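Local coordinates for protein cytochrome P450 monooxygenase (Rhodococcus sp. ECU0066, PDB 6KBH) that probably acts as a self-sufficient monooxygenase, passing electrons from a fused FMN and [2Fe-2S] reductase part to the heme of its cytochrome P450 part, at residues Glu300-Trp305 with His416-Pro421; Gly171-Val176 with Val439-Asp444; Arg158-Tyr163 with Gln404-Glu409. All blocks are in the same frame, centred on the assembly; numbering follows the deposited sequence.

Interaction 1 of 3, residues Glu300-Trp305 with His416-Pro421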
loop_
_atom_site.group_PDB
_atom_site.type_symbol
_atom_site.label_atom_id
_atom_site.label_comp_id
_atom_site.label_asym_id
_atom_site.label_seq_id
_atom_site.Cartn_x
_atom_site.Cartn_y
_atom_site.Cartn_z
ATOM N N GLU A 300 -2.238 18.993 14.299
ATOM C CA GLU A 300 -1.995 18.906 15.736
ATOM C C GLU A 300 -0.517 18.699 16.040
ATOM O O GLU A 300 0.031 19.347 16.939
ATOM C CB GLU A 300 -2.827 17.777 16.344
ATOM C CG GLU A 300 -4.289 18.129 16.550
ATOM C CD GLU A 300 -5.042 17.050 17.301
ATOM O OE1 GLU A 300 -4.509 15.926 17.421
ATOM O OE2 GLU A 300 -6.161 17.330 17.779
ATOM N N HIS A 301 0.139 17.794 15.314
ATOM C CA HIS A 301 1.595 17.652 15.344
ATOM C C HIS A 301 2.120 18.410 14.129
ATOM O O HIS A 301 2.219 17.860 13.035
ATOM C CB HIS A 301 2.030 16.189 15.298
ATOM C CG HIS A 301 1.239 15.271 16.178
ATOM N ND1 HIS A 301 -0.003 14.787 15.827
ATOM C CD2 HIS A 301 1.537 14.708 17.373
ATOM C CE1 HIS A 301 -0.446 13.985 16.779
ATOM N NE2 HIS A 301 0.471 13.920 17.728
ATOM N N ARG A 302 2.462 19.685 14.307
ATOM C CA ARG A 302 2.803 20.471 13.127
ATOM C C ARG A 302 4.213 20.199 12.610
ATOM O O ARG A 302 4.503 20.527 11.453
ATOM C CB ARG A 302 2.635 21.968 13.390
ATOM C CG ARG A 302 2.355 22.727 12.101
ATOM C CD ARG A 302 2.593 24.215 12.205
ATOM N NE ARG A 302 2.753 24.802 10.877
ATOM C CZ ARG A 302 1.761 25.344 10.181
ATOM N NH1 ARG A 302 0.540 25.357 10.686
ATOM N NH2 ARG A 302 1.984 25.860 8.979
ATOM N N ASP A 303 5.095 19.615 13.424
ATOM C CA ASP A 303 6.419 19.258 12.921
ATOM C C ASP A 303 6.310 18.230 11.803
ATOM O O ASP A 303 6.928 18.379 10.741
ATOM C CB ASP A 303 7.297 18.732 14.056
ATOM C CG ASP A 303 6.606 17.669 14.885
ATOM O OD1 ASP A 303 5.357 17.670 14.932
ATOM O OD2 ASP A 303 7.311 16.832 15.486
ATOM N N VAL A 304 5.512 17.182 12.018
ATOM C CA VAL A 304 5.307 16.190 10.971
ATOM C C VAL A 304 4.500 16.787 9.823
ATOM O O VAL A 304 4.643 16.365 8.668
ATOM C CB VAL A 304 4.650 14.926 11.559
ATOM C CG1 VAL A 304 3.337 15.253 12.192
ATOM C CG2 VAL A 304 4.443 13.892 10.503
ATOM N N TRP A 305 3.654 17.779 10.107
ATOM C CA TRP A 305 3.017 18.529 9.030
ATOM C C TRP A 305 4.062 19.181 8.134
ATOM O O TRP A 305 4.030 19.029 6.907
ATOM C CB TRP A 305 2.074 19.583 9.610
ATOM C CG TRP A 305 1.826 20.742 8.690
ATOM C CD1 TRP A 305 2.477 21.943 8.690
ATOM C CD2 TRP A 305 0.848 20.816 7.647
ATOM N NE1 TRP A 305 1.969 22.756 7.706
ATOM C CE2 TRP A 305 0.967 22.090 7.053
ATOM C CE3 TRP A 305 -0.116 19.931 7.155
ATOM C CZ2 TRP A 305 0.161 22.497 5.995
ATOM C CZ3 TRP A 305 -0.917 20.339 6.105
ATOM C CH2 TRP A 305 -0.773 21.610 5.536
ATOM N N HIS A 416 1.774 27.154 5.382
ATOM C CA HIS A 416 1.645 28.094 6.487
ATOM C C HIS A 416 0.247 28.092 7.102
ATOM O O HIS A 416 -0.129 29.047 7.795
ATOM C CB HIS A 416 2.015 29.501 6.014
ATOM C CG HIS A 416 1.080 30.052 4.985
ATOM N ND1 HIS A 416 0.663 29.324 3.892
ATOM C CD2 HIS A 416 0.481 31.262 4.881
ATOM C CE1 HIS A 416 -0.155 30.059 3.161
ATOM N NE2 HIS A 416 -0.280 31.241 3.738
ATOM N N MET A 417 -0.526 27.042 6.845
ATOM C CA MET A 417 -1.858 26.900 7.409
ATOM C C MET A 417 -1.779 26.248 8.783
ATOM O O MET A 417 -1.031 25.288 8.986
ATOM C CB MET A 417 -2.729 26.063 6.473
ATOM C CG MET A 417 -4.022 25.554 7.075
ATOM S SD MET A 417 -4.655 24.110 6.200
ATOM C CE MET A 417 -5.233 24.858 4.680
ATOM N N GLU A 418 -2.551 26.774 9.734
ATOM C CA GLU A 418 -2.611 26.184 11.064
ATOM C C GLU A 418 -4.053 26.149 11.544
ATOM O O GLU A 418 -4.934 26.816 10.997
ATOM C CB GLU A 418 -1.736 26.937 12.080
ATOM C CG GLU A 418 -2.172 28.353 12.382
ATOM C CD GLU A 418 -1.257 29.051 13.371
ATOM O OE1 GLU A 418 -0.269 28.427 13.814
ATOM O OE2 GLU A 418 -1.525 30.226 13.705
ATOM N N LEU A 419 -4.274 25.351 12.583
ATOM C CA LEU A 419 -5.594 25.234 13.181
ATOM C C LEU A 419 -5.917 26.467 14.013
ATOM O O LEU A 419 -5.062 26.992 14.733
ATOM C CB LEU A 419 -5.669 23.986 14.061
ATOM C CG LEU A 419 -5.966 22.648 13.388
ATOM C CD1 LEU A 419 -5.768 21.504 14.371
ATOM C CD2 LEU A 419 -7.373 22.649 12.839
ATOM N N VAL A 420 -7.156 26.935 13.903
ATOM C CA VAL A 420 -7.676 27.958 14.806
ATOM C C VAL A 420 -7.567 27.414 16.226
ATOM O O VAL A 420 -8.174 26.380 16.537
ATOM C CB VAL A 420 -9.125 28.335 14.457
ATOM C CG1 VAL A 420 -9.719 29.219 15.540
ATOM C CG2 VAL A 420 -9.181 29.025 13.099
ATOM N N PRO A 421 -6.795 28.048 17.105
ATOM C CA PRO A 421 -6.593 27.495 18.449
ATOM C C PRO A 421 -7.868 27.557 19.277
ATOM O O PRO A 421 -8.867 28.176 18.901
ATOM C CB PRO A 421 -5.495 28.383 19.044
ATOM C CG PRO A 421 -4.856 29.061 17.856
ATOM C CD PRO A 421 -5.967 29.242 16.870
#
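The guanidinium of R302 meets the backbone of H416-E418 with its edge: the carbonyl oxygen of M417 is the acceptor there, and the amide nitrogens of H416, M417 and E418 merely lie near the plane. On one face sits NE1 of W305, 3.3 Å above the guanidinium plane and displaced toward its rim. Within the cytochrome P450 fold, the contact joins the start of helix 302-310, which corresponds to helix J, to the segment that leads from helix L into strand 418-419. R302 reaches across with CG anti to the backbone N (chi1 -154°) and a chain extended as far as NE. NH1 donates to M417 O at an N-H...O angle of 133°; the modelled separation of 2.3 Å is too short to be taken literally. The carboxylate of E418 stands nearly perpendicular to the guanidinium, and its OE1, 4.5 Å from R302 NH1, lies well out of the guanidinium plane, so any attraction is probably by charge alone; its OE2 is paired with R442. The W305 ring has R302 O in plane at its edge, while its NE1 is hydrogen-bonded to P415 O. Away from these polar groups, the aliphatic part of E300 touches the strand, its CG lying 4.3 Å from L419 CD1.

Interaction 2 of 3, residues Gly171-Val176 with Val439-Asp444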
loop_
_atom_site.group_PDB
_atom_site.type_symbol
_atom_site.label_atom_id
_atom_site.label_comp_id
_atom_site.label_asym_id
_atom_site.label_seq_id
_atom_site.Cartn_x
_atom_site.Cartn_y
_atom_site.Cartn_z
ATOM N N GLY A 171 -7.428 33.270 3.911
ATOM C CA GLY A 171 -6.694 33.016 5.132
ATOM C C GLY A 171 -7.488 32.303 6.199
ATOM O O GLY A 171 -7.012 32.192 7.333
ATOM N N HIS A 172 -8.682 31.812 5.871
ATOM C CA HIS A 172 -9.611 31.299 6.869
ATOM C C HIS A 172 -10.708 30.523 6.154
ATOM O O HIS A 172 -11.354 31.060 5.248
ATOM C CB HIS A 172 -10.191 32.458 7.690
ATOM C CG HIS A 172 -11.501 32.148 8.348
ATOM N ND1 HIS A 172 -12.714 32.414 7.753
ATOM C CD2 HIS A 172 -11.785 31.617 9.561
ATOM C CE1 HIS A 172 -13.690 32.048 8.565
ATOM N NE2 HIS A 172 -13.153 31.561 9.668
ATOM N N VAL A 173 -10.916 29.269 6.557
ATOM C CA VAL A 173 -11.886 28.401 5.898
ATOM C C VAL A 173 -12.199 27.248 6.836
ATOM O O VAL A 173 -11.352 26.826 7.625
ATOM C CB VAL A 173 -11.347 27.896 4.532
ATOM C CG1 VAL A 173 -9.997 27.243 4.703
ATOM C CG2 VAL A 173 -12.313 26.918 3.880
ATOM N N ASP A 174 -13.433 26.750 6.766
ATOM C CA ASP A 174 -13.737 25.408 7.246
ATOM C C ASP A 174 -13.444 24.450 6.106
ATOM O O ASP A 174 -14.184 24.406 5.118
ATOM C CB ASP A 174 -15.183 25.256 7.698
ATOM C CG ASP A 174 -15.530 23.810 8.006
ATOM O OD1 ASP A 174 -14.747 23.170 8.739
ATOM O OD2 ASP A 174 -16.566 23.313 7.516
ATOM N N LEU A 175 -12.362 23.688 6.242
ATOM C CA LEU A 175 -12.002 22.743 5.195
ATOM C C LEU A 175 -13.145 21.771 4.915
ATOM O O LEU A 175 -13.456 21.495 3.751
ATOM C CB LEU A 175 -10.725 22.002 5.594
ATOM C CG LEU A 175 -9.434 22.809 5.766
ATOM C CD1 LEU A 175 -8.288 21.928 6.241
ATOM C CD2 LEU A 175 -9.060 23.527 4.477
ATOM N N VAL A 176 -13.825 21.303 5.969
ATOM C CA VAL A 176 -14.853 20.269 5.823
ATOM C C VAL A 176 -15.939 20.722 4.853
ATOM O O VAL A 176 -16.141 20.119 3.793
ATOM C CB VAL A 176 -15.452 19.901 7.192
ATOM C CG1 VAL A 176 -16.618 18.931 7.020
ATOM C CG2 VAL A 176 -14.394 19.302 8.101
ATOM N N VAL A 439 -13.351 21.515 10.543
ATOM C CA VAL A 439 -11.971 21.814 10.897
ATOM C C VAL A 439 -11.696 23.233 10.404
ATOM O O VAL A 439 -11.896 23.539 9.222
ATOM C CB VAL A 439 -10.978 20.770 10.336
ATOM C CG1 VAL A 439 -10.539 21.054 8.919
ATOM C CG2 VAL A 439 -9.772 20.632 11.247
ATOM N N TRP A 440 -11.354 24.122 11.331
ATOM C CA TRP A 440 -11.202 25.541 11.037
ATOM C C TRP A 440 -9.717 25.865 10.982
ATOM O O TRP A 440 -8.985 25.608 11.944
ATOM C CB TRP A 440 -11.911 26.399 12.085
ATOM C CG TRP A 440 -13.412 26.286 12.045
ATOM C CD1 TRP A 440 -14.203 25.556 12.885
ATOM C CD2 TRP A 440 -14.300 26.925 11.115
ATOM N NE1 TRP A 440 -15.524 25.698 12.537
ATOM C CE2 TRP A 440 -15.612 26.534 11.455
ATOM C CE3 TRP A 440 -14.113 27.789 10.031
ATOM C CZ2 TRP A 440 -16.730 26.976 10.748
ATOM C CZ3 TRP A 440 -15.227 28.230 9.333
ATOM C CH2 TRP A 440 -16.517 27.820 9.694
ATOM N N VAL A 441 -9.276 26.421 9.859
ATOM C CA VAL A 441 -7.858 26.630 9.605
ATOM C C VAL A 441 -7.623 28.073 9.184
ATOM O O VAL A 441 -8.396 28.645 8.406
ATOM C CB VAL A 441 -7.324 25.654 8.536
ATOM C CG1 VAL A 441 -7.398 24.226 9.046
ATOM C CG2 VAL A 441 -8.107 25.793 7.253
ATOM N N ARG A 442 -6.560 28.659 9.717
ATOM C CA ARG A 442 -6.081 29.974 9.329
ATOM C C ARG A 442 -4.784 29.833 8.541
ATOM O O ARG A 442 -4.087 28.819 8.628
ATOM C CB ARG A 442 -5.848 30.858 10.560
ATOM C CG ARG A 442 -4.609 30.445 11.326
ATOM C CD ARG A 442 -4.102 31.484 12.312
ATOM N NE ARG A 442 -5.143 32.001 13.187
ATOM C CZ ARG A 442 -5.094 31.937 14.514
ATOM N NH1 ARG A 442 -4.057 31.365 15.113
ATOM N NH2 ARG A 442 -6.082 32.436 15.240
ATOM N N TRP A 443 -4.474 30.864 7.760
ATOM C CA TRP A 443 -3.169 30.992 7.122
ATOM C C TRP A 443 -2.988 32.441 6.692
ATOM O O TRP A 443 -3.935 33.231 6.690
ATOM C CB TRP A 443 -3.009 30.039 5.929
ATOM C CG TRP A 443 -3.794 30.428 4.718
ATOM C CD1 TRP A 443 -3.368 31.182 3.663
ATOM C CD2 TRP A 443 -5.147 30.071 4.433
ATOM N NE1 TRP A 443 -4.377 31.319 2.740
ATOM C CE2 TRP A 443 -5.479 30.642 3.191
ATOM C CE3 TRP A 443 -6.113 29.324 5.112
ATOM C CZ2 TRP A 443 -6.736 30.492 2.619
ATOM C CZ3 TRP A 443 -7.352 29.177 4.541
ATOM C CH2 TRP A 443 -7.657 29.756 3.308
ATOM N N ASP A 444 -1.750 32.780 6.334
ATOM C CA ASP A 444 -1.423 34.124 5.876
ATOM C C ASP A 444 -1.590 34.188 4.363
ATOM O O ASP A 444 -0.769 33.605 3.637
ATOM C CB ASP A 444 -0.000 34.493 6.275
ATOM C CG ASP A 444 0.300 35.968 6.080
ATOM O OD1 ASP A 444 -0.537 36.683 5.489
ATOM O OD2 ASP A 444 1.378 36.414 6.523
#
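Strands 172-174 and 440-442 run antiparallel, and V173 and V441 form the hydrogen-bonded pair at their centre. V441 N reaches V173 O at 3.1 Å, and V173 N reaches V441 O at 3.2 Å, both nearly along the C=O axis. H172 with R442 and D174 with W440 are the flanking non-hydrogen-bonded pairs. The pairing runs on beyond the strands: W443 N binds G171 O from above the carbonyl plane, and L175 N binds V439 O.

Two indoles pack on strand 172-174 and the glycine before it, one over backbone atoms and the other over a side-chain carbon. The W443 six-membered ring lies flat against G171, whose CA is 3.4 Å from its centroid in a CH-pi contact, with H172 N over the same face nearer the rim. G171 has positive phi, which suits glycine. V173 CG1 meets the edge of this ring, in its plane. On the side of the sheet that carries H172 and D174, D174 CB lies over a face of W440, 3.4 Å from the centroid of the six-membered ring.

Further out, D174 is held through both carboxylate oxygens. CG is anti to the backbone N (chi1 172°), OD1 accepts V439 N at 2.8 Å, and OD2 caps D177 N, making D174 the N-cap of helix 175-180. L175 closes the apolar side, its CG 3.6 Å from V441 CG2.

The pair belongs to the three-stranded sheet known as beta-3 in P450s. Strand 418-419 flanks 440-442 on its other edge, and helix 284-300 packs against L175, V176, V439 and V441.

Interaction 3 of 3, residues Arg158-Tyr163 with Gln404-Glu409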
loop_
_atom_site.group_PDB
_atom_site.type_symbol
_atom_site.label_atom_id
_atom_site.label_comp_id
_atom_site.label_asym_id
_atom_site.label_seq_id
_atom_site.Cartn_x
_atom_site.Cartn_y
_atom_site.Cartn_z
ATOM N N ARG A 158 -8.264 17.828 -10.825
ATOM C CA ARG A 158 -9.070 18.963 -11.266
ATOM C C ARG A 158 -10.054 19.387 -10.182
ATOM O O ARG A 158 -10.136 20.569 -9.829
ATOM C CB ARG A 158 -9.809 18.606 -12.559
ATOM C CG ARG A 158 -10.687 19.725 -13.109
ATOM C CD ARG A 158 -11.409 19.303 -14.384
ATOM N NE ARG A 158 -12.496 18.359 -14.129
ATOM C CZ ARG A 158 -13.728 18.713 -13.776
ATOM N NH1 ARG A 158 -14.037 19.995 -13.631
ATOM N NH2 ARG A 158 -14.653 17.786 -13.568
ATOM N N LEU A 159 -10.801 18.427 -9.631
ATOM C CA LEU A 159 -11.835 18.757 -8.656
ATOM C C LEU A 159 -11.234 19.225 -7.335
ATOM O O LEU A 159 -11.796 20.106 -6.673
ATOM C CB LEU A 159 -12.747 17.553 -8.433
ATOM C CG LEU A 159 -13.635 17.178 -9.618
ATOM C CD1 LEU A 159 -14.328 15.853 -9.369
ATOM C CD2 LEU A 159 -14.653 18.276 -9.885
ATOM N N THR A 160 -10.103 18.644 -6.928
ATOM C CA THR A 160 -9.468 19.074 -5.686
ATOM C C THR A 160 -9.049 20.538 -5.756
ATOM O O THR A 160 -9.111 21.248 -4.745
ATOM C CB THR A 160 -8.266 18.181 -5.367
ATOM O OG1 THR A 160 -8.708 16.828 -5.199
ATOM C CG2 THR A 160 -7.579 18.630 -4.088
ATOM N N ARG A 161 -8.663 21.019 -6.941
ATOM C CA ARG A 161 -8.213 22.400 -7.063
ATOM C C ARG A 161 -9.354 23.372 -7.337
ATOM O O ARG A 161 -9.358 24.484 -6.793
ATOM C CB ARG A 161 -7.156 22.533 -8.155
ATOM C CG ARG A 161 -7.068 23.942 -8.723
ATOM C CD ARG A 161 -5.738 24.134 -9.399
ATOM N NE ARG A 161 -4.708 23.401 -8.660
ATOM C CZ ARG A 161 -3.581 22.955 -9.191
ATOM N NH1 ARG A 161 -3.331 23.168 -10.474
ATOM N NH2 ARG A 161 -2.697 22.287 -8.455
ATOM N N GLU A 162 -10.328 22.968 -8.162
ATOM C CA GLU A 162 -11.510 23.795 -8.393
ATOM C C GLU A 162 -12.107 24.310 -7.091
ATOM O O GLU A 162 -12.682 25.405 -7.058
ATOM C CB GLU A 162 -12.567 23.003 -9.163
ATOM C CG GLU A 162 -12.275 22.800 -10.635
ATOM C CD GLU A 162 -13.470 22.237 -11.381
ATOM O OE1 GLU A 162 -14.512 21.995 -10.736
ATOM O OE2 GLU A 162 -13.367 22.034 -12.609
ATOM N N TYR A 163 -11.981 23.538 -6.013
ATOM C CA TYR A 163 -12.521 23.928 -4.718
ATOM C C TYR A 163 -11.546 24.783 -3.912
ATOM O O TYR A 163 -11.945 25.803 -3.344
ATOM C CB TYR A 163 -12.919 22.681 -3.923
ATOM C CG TYR A 163 -14.314 22.183 -4.229
ATOM C CD1 TYR A 163 -15.428 22.814 -3.694
ATOM C CD2 TYR A 163 -14.517 21.087 -5.059
ATOM C CE1 TYR A 163 -16.706 22.367 -3.970
ATOM C CE2 TYR A 163 -15.793 20.630 -5.340
ATOM C CZ TYR A 163 -16.883 21.275 -4.793
ATOM O OH TYR A 163 -18.155 20.826 -5.070
ATOM N N GLN A 404 -4.375 11.206 -0.773
ATOM C CA GLN A 404 -3.009 11.579 -1.132
ATOM C C GLN A 404 -2.941 12.899 -1.890
ATOM O O GLN A 404 -2.034 13.700 -1.666
ATOM C CB GLN A 404 -2.373 10.467 -1.960
ATOM C CG GLN A 404 -1.552 9.491 -1.161
ATOM C CD GLN A 404 -1.290 8.247 -1.952
ATOM O OE1 GLN A 404 -2.164 7.400 -2.079
ATOM N NE2 GLN A 404 -0.099 8.141 -2.527
ATOM N N ILE A 405 -3.876 13.134 -2.807
ATOM C CA ILE A 405 -3.863 14.369 -3.588
ATOM C C ILE A 405 -4.424 15.541 -2.788
ATOM O O ILE A 405 -3.913 16.665 -2.884
ATOM C CB ILE A 405 -4.588 14.176 -4.934
ATOM C CG1 ILE A 405 -4.178 12.881 -5.586
ATOM C CG2 ILE A 405 -4.206 15.287 -5.873
ATOM C CD1 ILE A 405 -5.202 12.322 -6.528
ATOM N N PHE A 406 -5.517 15.314 -2.058
ATOM C CA PHE A 406 -5.969 16.317 -1.112
ATOM C C PHE A 406 -4.798 16.825 -0.284
ATOM O O PHE A 406 -4.571 18.039 -0.165
ATOM C CB PHE A 406 -7.036 15.755 -0.167
ATOM C CG PHE A 406 -8.321 15.322 -0.820
ATOM C CD1 PHE A 406 -8.651 15.749 -2.096
ATOM C CD2 PHE A 406 -9.216 14.517 -0.138
ATOM C CE1 PHE A 406 -9.843 15.354 -2.678
ATOM C CE2 PHE A 406 -10.411 14.119 -0.714
ATOM C CZ PHE A 406 -10.723 14.543 -1.985
ATOM N N LEU A 407 -4.053 15.895 0.297
ATOM C CA LEU A 407 -2.933 16.215 1.158
ATOM C C LEU A 407 -1.671 16.574 0.387
ATOM O O LEU A 407 -0.670 16.925 1.016
ATOM C CB LEU A 407 -2.650 15.047 2.109
ATOM C CG LEU A 407 -1.666 15.298 3.254
ATOM C CD1 LEU A 407 -2.146 16.451 4.134
ATOM C CD2 LEU A 407 -1.428 14.038 4.068
ATOM N N GLU A 408 -1.652 16.509 -0.943
ATOM C CA GLU A 408 -0.470 17.142 -1.512
ATOM C C GLU A 408 -0.744 18.593 -1.881
ATOM O O GLU A 408 0.103 19.454 -1.625
ATOM C CB GLU A 408 0.097 16.359 -2.709
ATOM C CG GLU A 408 -0.722 16.257 -3.968
ATOM C CD GLU A 408 0.166 16.159 -5.206
ATOM O OE1 GLU A 408 1.021 17.050 -5.401
ATOM O OE2 GLU A 408 0.001 15.200 -5.987
ATOM N N GLU A 409 -1.933 18.903 -2.403
ATOM C CA GLU A 409 -2.226 20.287 -2.758
ATOM C C GLU A 409 -2.218 21.197 -1.535
ATOM O O GLU A 409 -1.693 22.315 -1.592
ATOM C CB GLU A 409 -3.566 20.393 -3.479
ATOM C CG GLU A 409 -3.761 21.784 -4.056
ATOM C CD GLU A 409 -4.918 21.894 -5.021
ATOM O OE1 GLU A 409 -5.739 20.959 -5.090
ATOM O OE2 GLU A 409 -4.992 22.924 -5.728
#
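T160 and F406 form the close-packed side of this helix-helix contact, where the CA atoms of the two residues come within 6.4 Å. The phenylalanine turns its edge to the threonine: OG1 lies in the ring plane beside CE1 and CD1, while T160 CG2 rests 3.7 Å from F406 CD1. OG1 is itself hydrogen-bonded to V156 O one turn back, which probably fixes the rotation of the threonine, with its methyl group turned to the other helix. T160 and the E409 side chain slide past each other in opposite directions, so that CG2 also lies against OE1. I405 adds little beyond its carbonyl oxygen, 4.3 Å from T160 CG2.

Toward the partly exposed R161, packing gives way to a salt bridge. E409 extends across with CG anti to the backbone N (chi1 -170°), and R161 NE donates to OE2 at 3.0 Å, almost straight at 174°. OE2 lies in the guanidinium plane, but the nitrogen approaches it from above the carboxylate plane. R413 grips the same oxygen, so E409 probably offsets the repulsion between two neighbouring arginines. An alanine in place of R161 would probably leave E409 with R413 as its main charged partner and its carboxylate freer to turn.

The axes of the two segments pass 10.0 Å apart at 41°. Helices 153-164 and 396-413 correspond to D and L of the P450 four-helix bundle; helix 183-192 packs beside both, through L159 and F406, and helix 315-325 flanks 396-413 at L407.

All three contacts lie in the heme-binding P450 part, on the same side of the chain's centre. Interactions 1 and 2 have centres about 11 Å apart and share one antiparallel sheet, ordered 172-174, 440-442, 418-419; they touch through H416 with D444 and V420 with W440. Interaction 3 does not touch them, its centre being about 19 Å from interaction 1 and 15 Å from interaction 2. The chain nevertheless ties them together: helix 153-164 leads into strand 172-174, and helix 396-413 into strand 418-419. Interaction 1 is nested within the loop closed by interaction 2, whereas interaction 3 crosses both, so early and late P450 segments are brought together in sheet and helix bundle alike.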